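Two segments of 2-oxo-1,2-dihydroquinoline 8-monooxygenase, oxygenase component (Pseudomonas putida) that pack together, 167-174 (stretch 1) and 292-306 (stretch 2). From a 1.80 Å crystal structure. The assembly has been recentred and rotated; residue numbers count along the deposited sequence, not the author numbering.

Stretch 1, residues 167-174: HDLPFRFP
Stretch 2 (292-306) YRTSVVLPGVLMVEN

Stretch 2 is a β-hairpin. The strand ending at Val297 pairs antiparallel with the one starting at Val301: Ser295 N to Met303 O is 3.2 Å, Met303 N to Ser295 O 3.1 Å, and Val301 N to Val297 O 2.8 Å. The turn holds a cis peptide before Pro299, then Gly300 at phi/psi 130/61, angles that call for glycine. Stretch 1 has no strand. It runs extended from Leu169 to Phe173 across one face of the hairpin, starting at the turn. CA atoms of Asp168 and Leu298 lie 6.0 Å apart, as do those of Pro170 and Val297; Phe173 CA and Glu305 CA are 9.9 Å apart.

No direct hydrogen bond joins the stretches. One water bridges them: its O is 2.8 Å from His167 O and 2.7 Å from Leu298 O.

The direct side-chain contacts are largely apolar. Pro170 points toward the hairpin: its CG is 3.8 Å from Val301 CG1, its CB 3.8 Å from Met303 CB. Phe171 (m, chi2 102°) takes Val297 CG1 over one ring face, a CH-pi contact 4.0 Å from the ring centroid. Met303 (t, t, p) brings CE to 3.6 Å from Phe173 CE1, at the ring edge.

The charged pair lies beside Phe173 (m, chi2 89°). Arg293 (t, t, p) NE bonds Glu305 (m, t) OE1 at 3.0 Å, a salt bridge within the hairpin. Glu305 OE2 lies over one ring face, and Phe173 CZ is 3.5 Å from Arg293 NH1, so the ring rests against a paired charge.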

# COMPACT_ATOMS: atom_id res chain seq x y z
N HIS A 167 -14.90 -34.98 10.27
CA HIS A 167 -15.70 -34.01 11.02
C HIS A 167 -15.73 -32.61 10.40
O HIS A 167 -16.64 -31.83 10.68
CB HIS A 167 -15.24 -33.93 12.47
CG HIS A 167 -15.66 -35.10 13.31
ND1 HIS A 167 -15.59 -35.09 14.69
CD2 HIS A 167 -16.15 -36.32 12.97
CE1 HIS A 167 -16.02 -36.25 15.16
NE2 HIS A 167 -16.36 -37.01 14.13
N ASP A 168 -14.74 -32.31 9.58
CA ASP A 168 -14.68 -31.00 8.91
C ASP A 168 -14.83 -31.14 7.40
O ASP A 168 -14.34 -30.30 6.63
CB ASP A 168 -13.36 -30.29 9.24
CG ASP A 168 -13.33 -29.71 10.65
OD1 ASP A 168 -12.29 -29.15 11.05
OD2 ASP A 168 -14.36 -29.81 11.35
N LEU A 169 -15.49 -32.21 6.98
CA LEU A 169 -15.73 -32.47 5.56
C LEU A 169 -17.24 -32.61 5.38
O LEU A 169 -17.94 -33.00 6.31
CB LEU A 169 -15.01 -33.75 5.15
CG LEU A 169 -13.91 -33.63 4.09
CD1 LEU A 169 -13.11 -32.40 4.26
CD2 LEU A 169 -13.05 -34.84 4.09
N PRO A 170 -17.76 -32.28 4.18
CA PRO A 170 -19.21 -32.39 3.94
C PRO A 170 -19.81 -33.75 4.29
O PRO A 170 -19.09 -34.74 4.43
CB PRO A 170 -19.34 -32.08 2.45
CG PRO A 170 -18.21 -31.10 2.23
CD PRO A 170 -17.07 -31.74 3.00
N PHE A 171 -21.14 -33.78 4.43
CA PHE A 171 -21.87 -35.01 4.76
C PHE A 171 -21.62 -36.05 3.67
O PHE A 171 -21.59 -35.71 2.49
CB PHE A 171 -23.38 -34.73 4.85
CG PHE A 171 -23.74 -33.58 5.74
CD1 PHE A 171 -24.07 -32.34 5.20
CD2 PHE A 171 -23.72 -33.72 7.13
CE1 PHE A 171 -24.37 -31.26 6.02
CE2 PHE A 171 -24.02 -32.64 7.96
CZ PHE A 171 -24.35 -31.41 7.40
N ARG A 172 -21.45 -37.31 4.07
CA ARG A 172 -21.18 -38.38 3.11
C ARG A 172 -22.42 -39.19 2.74
O ARG A 172 -23.31 -39.37 3.56
CB ARG A 172 -20.13 -39.35 3.68
CG ARG A 172 -18.84 -38.67 4.10
CD ARG A 172 -17.85 -39.65 4.70
NE ARG A 172 -17.38 -40.64 3.73
CZ ARG A 172 -16.39 -41.49 3.96
NH1 ARG A 172 -16.02 -42.36 3.02
NH2 ARG A 172 -15.75 -41.48 5.13
N PHE A 173 -22.44 -39.65 1.49
CA PHE A 173 -23.52 -40.48 0.95
C PHE A 173 -22.85 -41.72 0.36
O PHE A 173 -21.70 -41.65 -0.08
CB PHE A 173 -24.29 -39.76 -0.16
CG PHE A 173 -25.01 -38.53 0.31
CD1 PHE A 173 -24.38 -37.29 0.31
CD2 PHE A 173 -26.32 -38.62 0.78
CE1 PHE A 173 -25.04 -36.16 0.79
CE2 PHE A 173 -26.98 -37.49 1.25
CZ PHE A 173 -26.34 -36.26 1.25
N PRO A 174 -23.55 -42.86 0.32
CA PRO A 174 -24.92 -43.10 0.77
C PRO A 174 -25.14 -43.14 2.28
O PRO A 174 -26.28 -43.22 2.74
CB PRO A 174 -25.26 -44.43 0.11
CG PRO A 174 -23.97 -45.15 0.20
CD PRO A 174 -22.97 -44.10 -0.22
N TYR A 292 -29.55 -30.46 -8.59
CA TYR A 292 -28.36 -30.35 -7.74
C TYR A 292 -28.79 -29.90 -6.35
O TYR A 292 -29.89 -29.39 -6.17
CB TYR A 292 -27.41 -29.31 -8.34
CG TYR A 292 -28.00 -27.92 -8.34
CD1 TYR A 292 -27.91 -27.09 -7.21
CD2 TYR A 292 -28.70 -27.44 -9.45
CE1 TYR A 292 -28.50 -25.83 -7.20
CE2 TYR A 292 -29.29 -26.18 -9.44
CZ TYR A 292 -29.18 -25.38 -8.32
OH TYR A 292 -29.75 -24.13 -8.32
N ARG A 293 -27.91 -30.09 -5.37
CA ARG A 293 -28.21 -29.70 -4.00
C ARG A 293 -26.95 -29.18 -3.31
O ARG A 293 -25.88 -29.76 -3.43
CB ARG A 293 -28.79 -30.89 -3.23
CG ARG A 293 -29.30 -30.55 -1.85
CD ARG A 293 -30.16 -31.68 -1.31
NE ARG A 293 -29.41 -32.91 -1.11
CZ ARG A 293 -29.95 -34.05 -0.68
NH1 ARG A 293 -29.20 -35.13 -0.52
NH2 ARG A 293 -31.25 -34.11 -0.42
N THR A 294 -27.09 -28.07 -2.58
CA THR A 294 -25.96 -27.48 -1.88
C THR A 294 -26.10 -27.54 -0.36
O THR A 294 -27.19 -27.44 0.19
CB THR A 294 -25.79 -25.99 -2.26
OG1 THR A 294 -27.05 -25.31 -2.12
CG2 THR A 294 -25.30 -25.87 -3.68
N SER A 295 -24.96 -27.71 0.29
CA SER A 295 -24.90 -27.76 1.74
C SER A 295 -23.56 -27.15 2.15
O SER A 295 -22.64 -27.06 1.33
CB SER A 295 -24.99 -29.21 2.24
OG SER A 295 -24.00 -30.04 1.65
N VAL A 296 -23.46 -26.72 3.40
CA VAL A 296 -22.22 -26.12 3.89
C VAL A 296 -21.95 -26.54 5.34
O VAL A 296 -22.86 -26.57 6.17
CB VAL A 296 -22.27 -24.56 3.77
CG1 VAL A 296 -23.42 -24.01 4.59
CG2 VAL A 296 -20.92 -23.95 4.22
N VAL A 297 -20.70 -26.89 5.62
CA VAL A 297 -20.30 -27.31 6.95
C VAL A 297 -19.05 -26.55 7.40
O VAL A 297 -18.30 -26.03 6.56
CB VAL A 297 -19.97 -28.83 6.98
CG1 VAL A 297 -21.20 -29.65 6.62
CG2 VAL A 297 -18.83 -29.15 6.01
N LEU A 298 -18.83 -26.48 8.71
CA LEU A 298 -17.65 -25.81 9.24
C LEU A 298 -16.43 -26.60 8.74
O LEU A 298 -16.49 -27.81 8.59
CB LEU A 298 -17.67 -25.81 10.78
CG LEU A 298 -18.50 -24.71 11.46
CD1 LEU A 298 -18.71 -25.03 12.94
CD2 LEU A 298 -17.79 -23.39 11.30
N PRO A 299 -15.30 -25.92 8.49
CA PRO A 299 -15.02 -24.49 8.66
C PRO A 299 -15.54 -23.58 7.55
O PRO A 299 -15.25 -22.38 7.54
CB PRO A 299 -13.50 -24.45 8.75
CG PRO A 299 -13.09 -25.49 7.78
CD PRO A 299 -14.07 -26.63 8.09
N GLY A 300 -16.32 -24.15 6.64
CA GLY A 300 -16.87 -23.40 5.53
C GLY A 300 -16.60 -24.15 4.24
O GLY A 300 -15.90 -23.65 3.35
N VAL A 301 -17.14 -25.36 4.15
CA VAL A 301 -16.94 -26.21 2.98
C VAL A 301 -18.24 -26.47 2.23
O VAL A 301 -19.21 -26.96 2.81
CB VAL A 301 -16.32 -27.58 3.38
CG1 VAL A 301 -15.75 -28.26 2.16
CG2 VAL A 301 -15.25 -27.38 4.44
N LEU A 302 -18.24 -26.14 0.95
CA LEU A 302 -19.41 -26.31 0.10
C LEU A 302 -19.45 -27.65 -0.63
O LEU A 302 -18.41 -28.18 -1.02
CB LEU A 302 -19.48 -25.19 -0.93
CG LEU A 302 -20.60 -25.29 -1.97
CD1 LEU A 302 -21.91 -24.86 -1.32
CD2 LEU A 302 -20.29 -24.40 -3.17
N MET A 303 -20.65 -28.20 -0.77
CA MET A 303 -20.85 -29.44 -1.50
C MET A 303 -22.01 -29.22 -2.45
O MET A 303 -23.08 -28.80 -2.03
CB MET A 303 -21.19 -30.62 -0.59
CG MET A 303 -21.69 -31.84 -1.37
SD MET A 303 -21.70 -33.42 -0.48
CE MET A 303 -23.03 -33.16 0.70
N VAL A 304 -21.78 -29.48 -3.73
CA VAL A 304 -22.81 -29.33 -4.74
C VAL A 304 -23.03 -30.71 -5.37
O VAL A 304 -22.33 -31.08 -6.31
CB VAL A 304 -22.40 -28.35 -5.85
CG1 VAL A 304 -23.62 -27.95 -6.66
CG2 VAL A 304 -21.73 -27.12 -5.26
N GLU A 305 -23.99 -31.45 -4.82
CA GLU A 305 -24.31 -32.79 -5.31
C GLU A 305 -24.83 -32.75 -6.74
O GLU A 305 -25.51 -31.80 -7.14
CB GLU A 305 -25.38 -33.44 -4.42
CG GLU A 305 -24.99 -33.50 -2.96
CD GLU A 305 -26.13 -33.92 -2.06
OE1 GLU A 305 -26.40 -33.22 -1.06
OE2 GLU A 305 -26.76 -34.97 -2.36
N ASN A 306 -24.50 -33.78 -7.51
CA ASN A 306 -24.95 -33.90 -8.89
C ASN A 306 -24.54 -32.74 -9.79
O ASN A 306 -25.33 -32.26 -10.62
CB ASN A 306 -26.46 -34.08 -8.93
CG ASN A 306 -26.91 -34.98 -10.06
OD1 ASN A 306 -26.41 -36.10 -10.21
ND2 ASN A 306 -27.85 -34.50 -10.86
O HOH W 1 -17.93 -29.44 10.19